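Local coordinates for glycosyltransferase Gtf1 (Streptococcus pneumoniae, PDB 4PQG), which is a glycosyltransferase of the GT-B class that binds uridine-5'-diphosphate at a Rossmann-like domain rich in parallel beta-strands, at residues A[335-339]-A[364-370]; A[340-346]-A[406-412]; A[399-405]-A[417-421]. Residues are numbered along the deposited sequence.

Contact 1: residues A[335-339]-A[364-370]; sequences SRLAK and IYGSGGE. With UDP (uridine-5'-diphosphate), chain C.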
loop_
_atom_site.group_PDB
_atom_site.type_symbol
_atom_site.label_atom_id
_atom_site.label_comp_id
_atom_site.label_asym_id
_atom_site.label_seq_id
_atom_site.Cartn_x
_atom_site.Cartn_y
_atom_site.Cartn_z
ATOM N N SER A 335 4.637 10.159 -4.738
ATOM C CA SER A 335 3.587 9.924 -3.749
ATOM C C SER A 335 2.268 9.565 -4.407
ATOM O O SER A 335 2.046 9.807 -5.614
ATOM C CB SER A 335 3.390 11.163 -2.855
ATOM O OG SER A 335 2.715 12.215 -3.536
ATOM N N ARG A 336 1.378 8.988 -3.612
ATOM C CA ARG A 336 -0.032 9.015 -3.954
ATOM C C ARG A 336 -0.402 10.455 -4.340
ATOM O O ARG A 336 0.051 11.419 -3.704
ATOM C CB ARG A 336 -0.891 8.573 -2.772
ATOM C CG ARG A 336 -0.673 7.126 -2.326
ATOM C CD ARG A 336 -1.431 6.826 -1.036
ATOM N NE ARG A 336 -0.814 7.500 0.109
ATOM C CZ ARG A 336 -1.411 8.428 0.850
ATOM N NH1 ARG A 336 -2.656 8.821 0.573
ATOM N NH2 ARG A 336 -0.757 8.980 1.871
ATOM N N LEU A 337 -1.218 10.595 -5.384
ATOM C CA LEU A 337 -1.721 11.911 -5.775
ATOM C C LEU A 337 -2.967 12.241 -4.960
ATOM O O LEU A 337 -4.103 12.156 -5.435
ATOM C CB LEU A 337 -1.969 11.983 -7.284
ATOM C CG LEU A 337 -0.891 11.378 -8.186
ATOM C CD1 LEU A 337 -1.306 11.529 -9.650
ATOM C CD2 LEU A 337 0.516 11.956 -7.950
ATOM N N ALA A 338 -2.717 12.620 -3.715
ATOM C CA ALA A 338 -3.736 12.717 -2.715
ATOM C C ALA A 338 -3.621 14.101 -2.124
ATOM O O ALA A 338 -2.527 14.667 -2.098
ATOM C CB ALA A 338 -3.516 11.647 -1.633
ATOM N N LYS A 339 -4.747 14.637 -1.655
ATOM C CA LYS A 339 -4.805 15.994 -1.106
ATOM C C LYS A 339 -3.740 16.266 -0.055
ATOM O O LYS A 339 -3.079 17.293 -0.133
ATOM C CB LYS A 339 -6.189 16.283 -0.514
ATOM C CG LYS A 339 -7.269 16.426 -1.555
ATOM C CD LYS A 339 -8.609 16.798 -0.929
ATOM C CE LYS A 339 -9.631 17.142 -2.007
ATOM N NZ LYS A 339 -9.576 16.188 -3.146
ATOM N N ILE A 364 6.538 14.028 -11.636
ATOM C CA ILE A 364 5.638 13.643 -10.549
ATOM C C ILE A 364 5.250 12.168 -10.693
ATOM O O ILE A 364 4.537 11.798 -11.624
ATOM C CB ILE A 364 4.372 14.549 -10.507
ATOM C CG1 ILE A 364 4.752 16.012 -10.231
ATOM C CG2 ILE A 364 3.388 14.074 -9.447
ATOM C CD1 ILE A 364 3.636 17.014 -10.512
ATOM N N TYR A 365 5.738 11.340 -9.776
ATOM C CA TYR A 365 5.467 9.895 -9.775
ATOM C C TYR A 365 4.351 9.553 -8.792
ATOM O O TYR A 365 4.254 10.152 -7.731
ATOM C CB TYR A 365 6.731 9.123 -9.410
ATOM C CG TYR A 365 7.782 9.188 -10.491
ATOM C CD1 TYR A 365 7.896 8.177 -11.441
ATOM C CD2 TYR A 365 8.645 10.276 -10.579
ATOM C CE1 TYR A 365 8.843 8.237 -12.442
ATOM C CE2 TYR A 365 9.603 10.346 -11.579
ATOM C CZ TYR A 365 9.691 9.332 -12.510
ATOM O OH TYR A 365 10.640 9.408 -13.500
ATOM N N GLY A 366 3.510 8.600 -9.166
ATOM C CA GLY A 366 2.407 8.155 -8.312
ATOM C C GLY A 366 1.067 8.197 -9.028
ATOM O O GLY A 366 0.985 8.630 -10.177
ATOM N N SER A 367 0.022 7.729 -8.349
ATOM C CA SER A 367 -1.339 7.750 -8.883
ATOM C C SER A 367 -2.284 8.262 -7.828
ATOM O O SER A 367 -1.976 8.215 -6.644
ATOM C CB SER A 367 -1.795 6.352 -9.304
ATOM O OG SER A 367 -0.895 5.834 -10.252
ATOM N N GLY A 368 -3.439 8.746 -8.259
ATOM C CA GLY A 368 -4.444 9.220 -7.305
ATOM C C GLY A 368 -5.351 10.269 -7.907
ATOM O O GLY A 368 -5.062 10.814 -8.994
ATOM N N GLY A 369 -6.440 10.566 -7.190
ATOM C CA GLY A 369 -7.497 11.432 -7.695
ATOM C C GLY A 369 -7.082 12.874 -7.937
ATOM O O GLY A 369 -7.795 13.610 -8.607
ATOM N N GLU A 370 -5.930 13.291 -7.405
ATOM C CA GLU A 370 -5.451 14.653 -7.645
ATOM C C GLU A 370 -4.923 14.877 -9.047
ATOM O O GLU A 370 -4.712 16.029 -9.434
ATOM C CB GLU A 370 -4.412 15.107 -6.608
ATOM C CG GLU A 370 -4.987 15.280 -5.214
ATOM C CD GLU A 370 -6.069 16.342 -5.163
ATOM O OE1 GLU A 370 -5.727 17.536 -5.070
ATOM O OE2 GLU A 370 -7.266 15.987 -5.191
HETATM N N1 UDP C . 5.851 4.506 -4.785
HETATM C C2 UDP C . 6.166 3.775 -5.951
HETATM N N3 UDP C . 5.996 4.345 -7.135
HETATM C C4 UDP C . 5.527 5.593 -7.278
HETATM C C5 UDP C . 5.196 6.348 -6.149
HETATM C C6 UDP C . 5.377 5.766 -4.889
HETATM O O2 UDP C . 6.616 2.604 -5.884
HETATM O O4 UDP C . 5.399 6.056 -8.433
HETATM C "C1'" UDP C . 6.089 3.862 -3.484
HETATM C "C2'" UDP C . 7.331 4.484 -2.851
HETATM O "O2'" UDP C . 8.568 3.879 -3.276
HETATM C "C3'" UDP C . 7.116 4.325 -1.356
HETATM C "C4'" UDP C . 5.599 4.244 -1.211
HETATM O "O4'" UDP C . 5.054 4.125 -2.535
HETATM O "O3'" UDP C . 7.701 3.104 -0.887
HETATM C "C5'" UDP C . 4.999 5.492 -0.565
HETATM O "O5'" UDP C . 5.338 5.491 0.811
HETATM P PA UDP C . 5.392 6.851 1.661
HETATM O O1A UDP C . 5.757 6.514 3.082
HETATM O O2A UDP C . 6.275 7.806 0.895
HETATM O O3A UDP C . 3.954 7.565 1.505
HETATM P PB UDP C . 2.480 7.088 1.944
HETATM O O1B UDP C . 1.853 8.340 2.514
HETATM O O2B UDP C . 1.838 6.584 0.661
HETATM O O3B UDP C . 2.675 6.034 3.017
#

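Contact 2: residues A[340-346]-A[406-412]; sequences EKHIDWL and LTASTSE. With NAG (2-acetamido-2-deoxy-beta-D-glucopyranose), chain D; UDP (uridine-5'-diphosphate), chain C.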
loop_
_atom_site.group_PDB
_atom_site.type_symbol
_atom_site.label_atom_id
_atom_site.label_comp_id
_atom_site.label_asym_id
_atom_site.label_seq_id
_atom_site.Cartn_x
_atom_site.Cartn_y
_atom_site.Cartn_z
ATOM N N GLU A 340 -3.561 15.336 0.896
ATOM C CA GLU A 340 -2.603 15.508 2.008
ATOM C C GLU A 340 -1.126 15.646 1.573
ATOM O O GLU A 340 -0.264 16.032 2.384
ATOM C CB GLU A 340 -2.753 14.382 3.059
ATOM C CG GLU A 340 -2.272 13.005 2.571
ATOM C CD GLU A 340 -2.652 11.850 3.496
ATOM O OE1 GLU A 340 -3.124 12.092 4.638
ATOM O OE2 GLU A 340 -2.474 10.679 3.083
ATOM N N LYS A 341 -0.837 15.334 0.309
ATOM C CA LYS A 341 0.523 15.510 -0.244
ATOM C C LYS A 341 0.704 16.892 -0.908
ATOM O O LYS A 341 1.829 17.310 -1.173
ATOM C CB LYS A 341 0.856 14.400 -1.265
ATOM C CG LYS A 341 0.773 12.965 -0.719
ATOM C CD LYS A 341 1.913 12.633 0.265
ATOM C CE LYS A 341 1.741 11.240 0.865
ATOM N NZ LYS A 341 2.993 10.683 1.468
ATOM N N HIS A 342 -0.412 17.574 -1.188
ATOM C CA HIS A 342 -0.421 18.948 -1.725
ATOM C C HIS A 342 0.515 19.164 -2.871
ATOM O O HIS A 342 1.215 20.191 -2.929
ATOM C CB HIS A 342 -0.096 19.968 -0.632
ATOM C CG HIS A 342 -0.927 19.815 0.606
ATOM N ND1 HIS A 342 -2.171 20.331 0.713
ATOM C CD2 HIS A 342 -0.659 19.170 1.809
ATOM C CE1 HIS A 342 -2.672 20.037 1.931
ATOM N NE2 HIS A 342 -1.741 19.329 2.603
ATOM N N ILE A 343 0.543 18.217 -3.805
ATOM C CA ILE A 343 1.429 18.330 -4.957
ATOM C C ILE A 343 1.101 19.589 -5.765
ATOM O O ILE A 343 1.990 20.156 -6.409
ATOM C CB ILE A 343 1.444 17.048 -5.810
ATOM C CG1 ILE A 343 1.981 15.872 -4.981
ATOM C CG2 ILE A 343 2.325 17.223 -7.038
ATOM C CD1 ILE A 343 1.774 14.524 -5.631
ATOM N N ASP A 344 -0.149 20.052 -5.678
ATOM C CA ASP A 344 -0.545 21.271 -6.396
ATOM C C ASP A 344 0.270 22.487 -5.970
ATOM O O ASP A 344 0.637 23.310 -6.807
ATOM C CB ASP A 344 -2.051 21.538 -6.311
ATOM C CG ASP A 344 -2.551 21.621 -4.886
ATOM O OD1 ASP A 344 -2.252 20.686 -4.108
ATOM O OD2 ASP A 344 -3.241 22.614 -4.549
ATOM N N TRP A 345 0.575 22.582 -4.678
ATOM C CA TRP A 345 1.484 23.608 -4.178
ATOM C C TRP A 345 2.846 23.507 -4.799
ATOM O O TRP A 345 3.437 24.536 -5.156
ATOM C CB TRP A 345 1.580 23.580 -2.654
ATOM C CG TRP A 345 0.275 23.838 -1.935
ATOM C CD1 TRP A 345 -0.898 24.367 -2.460
ATOM C CD2 TRP A 345 -0.017 23.620 -0.509
ATOM N NE1 TRP A 345 -1.865 24.465 -1.496
ATOM C CE2 TRP A 345 -1.411 24.036 -0.308
ATOM C CE3 TRP A 345 0.699 23.114 0.571
ATOM C CZ2 TRP A 345 -2.035 23.954 0.929
ATOM C CZ3 TRP A 345 0.059 23.022 1.815
ATOM C CH2 TRP A 345 -1.278 23.442 1.989
ATOM N N LEU A 346 3.367 22.283 -4.957
ATOM C CA LEU A 346 4.666 22.097 -5.605
ATOM C C LEU A 346 4.655 22.511 -7.072
ATOM O O LEU A 346 5.617 23.138 -7.554
ATOM C CB LEU A 346 5.153 20.640 -5.506
ATOM C CG LEU A 346 5.416 20.111 -4.095
ATOM C CD1 LEU A 346 5.870 18.660 -4.184
ATOM C CD2 LEU A 346 6.463 20.975 -3.399
ATOM N N LEU A 406 11.289 17.216 -3.945
ATOM C CA LEU A 406 10.313 18.132 -3.319
ATOM C C LEU A 406 9.108 17.423 -2.658
ATOM O O LEU A 406 8.549 16.501 -3.211
ATOM C CB LEU A 406 9.750 19.085 -4.378
ATOM C CG LEU A 406 10.694 19.921 -5.242
ATOM C CD1 LEU A 406 9.866 20.790 -6.180
ATOM C CD2 LEU A 406 11.595 20.772 -4.356
ATOM N N THR A 407 8.686 17.925 -1.499
ATOM C CA THR A 407 7.506 17.431 -0.789
ATOM C C THR A 407 6.839 18.643 -0.174
ATOM O O THR A 407 7.512 19.525 0.378
ATOM C CB THR A 407 7.865 16.401 0.327
ATOM O OG1 THR A 407 6.762 16.279 1.241
ATOM C CG2 THR A 407 9.107 16.849 1.125
ATOM N N ALA A 408 5.517 18.671 -0.318
ATOM C CA ALA A 408 4.632 19.627 0.331
ATOM C C ALA A 408 3.645 18.894 1.241
ATOM O O ALA A 408 2.618 19.440 1.635
ATOM C CB ALA A 408 3.899 20.421 -0.728
ATOM N N SER A 409 3.943 17.631 1.545
ATOM C CA SER A 409 3.141 16.888 2.497
ATOM C C SER A 409 3.174 17.583 3.851
ATOM O O SER A 409 4.245 17.989 4.340
ATOM C CB SER A 409 3.642 15.440 2.625
ATOM O OG SER A 409 2.918 14.751 3.628
ATOM N N THR A 410 1.998 17.715 4.452
ATOM C CA THR A 410 1.875 18.371 5.733
ATOM C C THR A 410 2.081 17.429 6.929
ATOM O O THR A 410 2.032 17.873 8.082
ATOM C CB THR A 410 0.532 19.138 5.832
ATOM O OG1 THR A 410 -0.502 18.367 5.195
ATOM C CG2 THR A 410 0.652 20.475 5.083
ATOM N N SER A 411 2.332 16.145 6.654
ATOM C CA SER A 411 2.560 15.170 7.725
ATOM C C SER A 411 3.052 13.830 7.196
ATOM O O SER A 411 2.479 13.284 6.252
ATOM C CB SER A 411 1.274 14.954 8.544
ATOM O OG SER A 411 1.438 13.908 9.486
ATOM N N GLU A 412 4.112 13.298 7.804
ATOM C CA GLU A 412 4.555 11.934 7.481
ATOM C C GLU A 412 4.941 11.150 8.714
ATOM O O GLU A 412 5.781 11.589 9.505
ATOM C CB GLU A 412 5.730 11.923 6.490
ATOM C CG GLU A 412 5.433 12.542 5.127
ATOM C CD GLU A 412 4.503 11.714 4.239
ATOM O OE1 GLU A 412 4.316 10.487 4.482
ATOM O OE2 GLU A 412 3.983 12.296 3.254
HETATM C C1 NAG D . 2.144 5.995 5.687
HETATM C C2 NAG D . 2.542 7.368 6.214
HETATM C C3 NAG D . 4.011 7.353 5.771
HETATM C C4 NAG D . 4.740 6.076 6.217
HETATM C C5 NAG D . 3.916 4.809 5.858
HETATM C C6 NAG D . 4.592 3.483 6.190
HETATM C C7 NAG D . 1.528 9.581 6.113
HETATM C C8 NAG D . 0.837 10.571 5.219
HETATM N N2 NAG D . 1.861 8.441 5.530
HETATM O O1 NAG D . 0.909 5.779 5.065
HETATM O O3 NAG D . 4.703 8.521 6.176
HETATM O O4 NAG D . 5.984 6.030 5.561
HETATM O O5 NAG D . 2.652 4.966 6.508
HETATM O O6 NAG D . 4.652 3.398 7.596
HETATM O O7 NAG D . 1.742 9.842 7.308
HETATM N N1 UDP C . 5.851 4.506 -4.785
HETATM C C2 UDP C . 6.166 3.775 -5.951
HETATM N N3 UDP C . 5.996 4.345 -7.135
HETATM C C4 UDP C . 5.527 5.593 -7.278
HETATM C C5 UDP C . 5.196 6.348 -6.149
HETATM C C6 UDP C . 5.377 5.766 -4.889
HETATM O O2 UDP C . 6.616 2.604 -5.884
HETATM O O4 UDP C . 5.399 6.056 -8.433
HETATM C "C1'" UDP C . 6.089 3.862 -3.484
HETATM C "C2'" UDP C . 7.331 4.484 -2.851
HETATM O "O2'" UDP C . 8.568 3.879 -3.276
HETATM C "C3'" UDP C . 7.116 4.325 -1.356
HETATM C "C4'" UDP C . 5.599 4.244 -1.211
HETATM O "O4'" UDP C . 5.054 4.125 -2.535
HETATM O "O3'" UDP C . 7.701 3.104 -0.887
HETATM C "C5'" UDP C . 4.999 5.492 -0.565
HETATM O "O5'" UDP C . 5.338 5.491 0.811
HETATM P PA UDP C . 5.392 6.851 1.661
HETATM O O1A UDP C . 5.757 6.514 3.082
HETATM O O2A UDP C . 6.275 7.806 0.895
HETATM O O3A UDP C . 3.954 7.565 1.505
HETATM P PB UDP C . 2.480 7.088 1.944
HETATM O O1B UDP C . 1.853 8.340 2.514
HETATM O O2B UDP C . 1.838 6.584 0.661
HETATM O O3B UDP C . 2.675 6.034 3.017
HETATM O O HOH W 1 0.231 14.143 4.706
HETATM O O HOH W 2 4.396 16.431 -1.582
#

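Contact 3: residues A[399-405]-A[417-421]; sequences YSQYEVY and TLMEA. With UDP (uridine-5'-diphosphate), chain C.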
loop_
_atom_site.group_PDB
_atom_site.type_symbol
_atom_site.label_atom_id
_atom_site.label_comp_id
_atom_site.label_asym_id
_atom_site.label_seq_id
_atom_site.Cartn_x
_atom_site.Cartn_y
_atom_site.Cartn_z
ATOM N N TYR A 399 15.296 7.696 -8.869
ATOM C CA TYR A 399 15.659 8.833 -8.025
ATOM C C TYR A 399 17.014 9.437 -8.383
ATOM O O TYR A 399 17.150 10.656 -8.455
ATOM C CB TYR A 399 15.752 8.402 -6.572
ATOM C CG TYR A 399 14.458 8.096 -5.858
ATOM C CD1 TYR A 399 13.594 9.121 -5.467
ATOM C CD2 TYR A 399 14.133 6.782 -5.507
ATOM C CE1 TYR A 399 12.427 8.847 -4.777
ATOM C CE2 TYR A 399 12.964 6.495 -4.820
ATOM C CZ TYR A 399 12.115 7.532 -4.455
ATOM O OH TYR A 399 10.957 7.271 -3.753
ATOM N N SER A 400 18.012 8.580 -8.575
ATOM C CA SER A 400 19.382 9.040 -8.805
ATOM C C SER A 400 19.600 9.608 -10.225
ATOM O O SER A 400 20.729 9.955 -10.593
ATOM C CB SER A 400 20.395 7.939 -8.442
ATOM O OG SER A 400 20.189 6.779 -9.225
ATOM N N GLN A 401 18.517 9.726 -10.998
ATOM C CA GLN A 401 18.532 10.431 -12.290
ATOM C C GLN A 401 18.184 11.922 -12.125
ATOM O O GLN A 401 18.214 12.693 -13.084
ATOM C CB GLN A 401 17.567 9.785 -13.272
ATOM C CG GLN A 401 17.900 8.337 -13.608
ATOM C CD GLN A 401 16.938 7.728 -14.609
ATOM O OE1 GLN A 401 16.759 8.242 -15.711
ATOM N NE2 GLN A 401 16.324 6.613 -14.233
ATOM N N TYR A 402 17.881 12.320 -10.893
ATOM C CA TYR A 402 17.405 13.673 -10.605
ATOM C C TYR A 402 18.336 14.421 -9.650
ATOM O O TYR A 402 19.237 13.836 -9.052
ATOM C CB TYR A 402 15.973 13.620 -10.036
ATOM C CG TYR A 402 14.937 13.096 -11.011
ATOM C CD1 TYR A 402 14.166 13.972 -11.768
ATOM C CD2 TYR A 402 14.730 11.714 -11.179
ATOM C CE1 TYR A 402 13.213 13.503 -12.656
ATOM C CE2 TYR A 402 13.777 11.237 -12.066
ATOM C CZ TYR A 402 13.027 12.138 -12.802
ATOM O OH TYR A 402 12.083 11.694 -13.687
ATOM N N GLU A 403 18.110 15.719 -9.494
ATOM C CA GLU A 403 18.948 16.495 -8.612
ATOM C C GLU A 403 18.370 16.721 -7.225
ATOM O O GLU A 403 19.083 16.537 -6.232
ATOM C CB GLU A 403 19.366 17.807 -9.274
ATOM C CG GLU A 403 20.385 17.581 -10.387
ATOM C CD GLU A 403 20.926 18.869 -10.978
ATOM O OE1 GLU A 403 20.228 19.907 -10.919
ATOM O OE2 GLU A 403 22.054 18.835 -11.515
ATOM N N VAL A 404 17.091 17.101 -7.154
ATOM C CA VAL A 404 16.478 17.499 -5.891
ATOM C C VAL A 404 15.063 16.908 -5.771
ATOM O O VAL A 404 14.333 16.836 -6.759
ATOM C CB VAL A 404 16.388 19.040 -5.762
ATOM C CG1 VAL A 404 15.676 19.451 -4.461
ATOM C CG2 VAL A 404 17.775 19.687 -5.832
ATOM N N TYR A 405 14.699 16.510 -4.554
ATOM C CA TYR A 405 13.368 15.986 -4.254
ATOM C C TYR A 405 12.551 17.060 -3.534
ATOM O O TYR A 405 13.058 17.695 -2.611
ATOM C CB TYR A 405 13.467 14.730 -3.364
ATOM C CG TYR A 405 12.125 14.056 -3.127
ATOM C CD1 TYR A 405 11.724 12.967 -3.899
ATOM C CD2 TYR A 405 11.253 14.515 -2.129
ATOM C CE1 TYR A 405 10.483 12.360 -3.696
ATOM C CE2 TYR A 405 10.010 13.922 -1.926
ATOM C CZ TYR A 405 9.634 12.849 -2.711
ATOM O OH TYR A 405 8.401 12.260 -2.510
ATOM N N THR A 417 9.467 7.483 0.528
ATOM C CA THR A 417 10.124 8.189 -0.596
ATOM C C THR A 417 11.178 9.220 -0.135
ATOM O O THR A 417 12.084 9.555 -0.902
ATOM C CB THR A 417 9.144 8.899 -1.542
ATOM O OG1 THR A 417 8.439 9.923 -0.819
ATOM C CG2 THR A 417 8.168 7.884 -2.180
ATOM N N LEU A 418 11.052 9.714 1.096
ATOM C CA LEU A 418 12.071 10.611 1.655
ATOM C C LEU A 418 13.364 9.831 1.944
ATOM O O LEU A 418 14.457 10.275 1.609
ATOM C CB LEU A 418 11.560 11.302 2.922
ATOM C CG LEU A 418 10.199 12.014 2.918
ATOM C CD1 LEU A 418 9.914 12.573 4.300
ATOM C CD2 LEU A 418 10.140 13.105 1.853
ATOM N N MET A 419 13.218 8.658 2.542
ATOM C CA MET A 419 14.342 7.738 2.779
ATOM C C MET A 419 14.961 7.275 1.462
ATOM O O MET A 419 16.184 7.292 1.280
ATOM C CB MET A 419 13.872 6.517 3.582
ATOM C CG MET A 419 14.986 5.516 3.890
ATOM S SD MET A 419 14.352 3.905 4.384
ATOM C CE MET A 419 13.758 3.324 2.791
ATOM N N GLU A 420 14.101 6.864 0.544
ATOM C CA GLU A 420 14.539 6.436 -0.767
ATOM C C GLU A 420 15.273 7.568 -1.477
ATOM O O GLU A 420 16.371 7.358 -2.011
ATOM C CB GLU A 420 13.350 5.910 -1.584
ATOM C CG GLU A 420 12.825 4.559 -1.075
ATOM C CD GLU A 420 11.398 4.209 -1.536
ATOM O OE1 GLU A 420 10.905 4.827 -2.510
ATOM O OE2 GLU A 420 10.776 3.317 -0.896
ATOM N N ALA A 421 14.691 8.766 -1.456
ATOM C CA ALA A 421 15.332 9.944 -2.056
ATOM C C ALA A 421 16.745 10.233 -1.495
ATOM O O ALA A 421 17.677 10.411 -2.263
ATOM C CB ALA A 421 14.418 11.166 -1.948
HETATM N N1 UDP C . 5.851 4.506 -4.785
HETATM C C2 UDP C . 6.166 3.775 -5.951
HETATM N N3 UDP C . 5.996 4.345 -7.135
HETATM C C4 UDP C . 5.527 5.593 -7.278
HETATM C C5 UDP C . 5.196 6.348 -6.149
HETATM C C6 UDP C . 5.377 5.766 -4.889
HETATM O O2 UDP C . 6.616 2.604 -5.884
HETATM O O4 UDP C . 5.399 6.056 -8.433
HETATM C "C1'" UDP C . 6.089 3.862 -3.484
HETATM C "C2'" UDP C . 7.331 4.484 -2.851
HETATM O "O2'" UDP C . 8.568 3.879 -3.276
HETATM C "C3'" UDP C . 7.116 4.325 -1.356
HETATM C "C4'" UDP C . 5.599 4.244 -1.211
HETATM O "O4'" UDP C . 5.054 4.125 -2.535
HETATM O "O3'" UDP C . 7.701 3.104 -0.887
HETATM C "C5'" UDP C . 4.999 5.492 -0.565
HETATM O "O5'" UDP C . 5.338 5.491 0.811
HETATM P PA UDP C . 5.392 6.851 1.661
HETATM O O1A UDP C . 5.757 6.514 3.082
HETATM O O2A UDP C . 6.275 7.806 0.895
HETATM O O3A UDP C . 3.954 7.565 1.505
HETATM P PB UDP C . 2.480 7.088 1.944
HETATM O O1B UDP C . 1.853 8.340 2.514
HETATM O O2B UDP C . 1.838 6.584 0.661
HETATM O O3B UDP C . 2.675 6.034 3.017
#

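Contact 1: residues A[335-339]-A[364-370]
One wall of the uridine-5'-diphosphate pocket is built here, where the chain leaves two neighbouring parallel strands, 330-334 and 361-365. Backbone pairing outlasts the strands: Ser335 N donates to Tyr365 O (3.0 Å), Leu337 N to Ser367 O (2.8 Å), and Glu370 N to Leu337 O (2.9 Å). Glycines permit this closeness. A CB on Gly366 would lie 1.7 Å from Ser335 O; without one, its CA can approach that oxygen to 3.2 Å in a CA-H...O contact. A CB on Gly368 would clash with Leu337 O in the same way. Leu337, at the centre of an inverse gamma turn, turns its apolar side chain inward, CD2 meeting Ile364 CG2 at 3.9 Å. At the exposed end, a salt bridge joins Lys339 NZ to Glu370 OE2 (3.1 Å). Arg336 points the other way, and its long, planar cation suits a diphosphate: NE binds UDP O2B (2.9 Å) and NH2 binds O1B (2.8 Å), while Glu340 also holds the guanidinium by a salt bridge. Near the base, Gly366 N comes within 3.3 Å of UDP O4. Loops gathered at the C-terminal ends of parallel strands to cradle a nucleotide are typical of Rossmann-like domains in GT-B proteins.

Contact 2: residues A[340-346]-A[406-412]
Leu346, near the start of helix 343-353, presses its CG against Ala408 CB (3.7 Å) and its CD1 against Leu406 CB (3.9 Å). Trp345 adds its CB, 4.4 Å from Ala408 CB, and its CZ3, 4.2 Å from Thr410 CG2; strand 428-431 and helix 458-474 cover this apolar patch further. Alanine suits the centre, since its single methyl lets the helix come this close to the loop. Next comes His342, the N-cap residue, whose CD2 lies 3.3 Å from Ala408 O and whose NE2 lies 3.0 Å from Thr410 OG1. The two backbones are joined more by water than by direct bonds: one water donates to Lys341 O (2.7 Å) and accepts from Ala408 N (2.8 Å), another donates to Glu340 O (3.0 Å) and Ser411 O (2.9 Å), whereas Thr410 N to Glu340 O is a weak bond of 3.5 Å. At the polar edge, Lys341 NZ forms a salt bridge with Glu412 OE2 (2.6 Å), an oxygen that also accepts from Ser409 OG (2.7 Å). The same NZ donates to UDP O1B (2.8 Å), and Glu412 OE1 accepts from NAG O3 (2.6 Å). Lysine's long, flexible chain thus brings positive charge between a carboxylate and a diphosphate, while the glutamate, steadied by serine and lysine, still offers an oxygen to the sugar.

Contact 3: residues A[399-405]-A[417-421]
Two tyrosines grip helix 416-423 of the beta-alpha-beta unit made with strands 404-406 and 428-431, within the Rossmann-like domain. Tyr399 and Tyr405 form a hollow, and Ala421 is the small bump that enters it: its CB lies 3.8 Å from Tyr405 CD1 and 4.2 Å from Tyr399 CD1. One face of the Tyr399 ring lies over the helix backbone, with CD1 3.9 Å from Ala421 CA, an approach made easier by alanine's slight side chain. Leu418, three residues earlier, meets the carbon diagonally across the Tyr405 ring, its CD2 3.9 Å from Tyr405 CE2. One turn before Ala421, Thr417 fits between the ends of the two phenols: CG2 meets Tyr399 OH at 3.3 Å, and OG1 lies 2.9 Å from Tyr405 OH. A beta-branched threonine suits this spot by offering its methyl to one phenol oxygen and its hydroxyl to the other. Its backbone serves the ligand as well, Thr417 N donating to UDP O2A (3.2 Å). Glu420 reaches the ribose and is held further by Tyr31: OE2 accepts from UDP O3' (3.1 Å), and OE1 receives both Tyr399 OH at 2.7 Å and UDP O2' at 2.6 Å.

Overall arrangement
All three contacts belong to one Rossmann-like domain, built on the parallel sheet that includes strands 361-365, 330-334, 404-406 and 428-431. Contacts 1 and 2 lie closest, their centres about 10 Å apart; contact 3 lies about 15 Å from contact 2 and 17 Å from contact 1. Along the chain, contact 2 interleaves with each of the others, whereas contact 1 closes before contact 3 opens. Each touches uridine-5'-diphosphate, so segments distant in sequence converge on one ligand: contacts 1 and 2 at its beta-phosphate, contact 1 also by the base, contact 3 at the ribose and alpha-phosphate. Glu412 and Glu420, from contacts 2 and 3, have the spacing of the E-X7-E motif familiar in GT-B proteins.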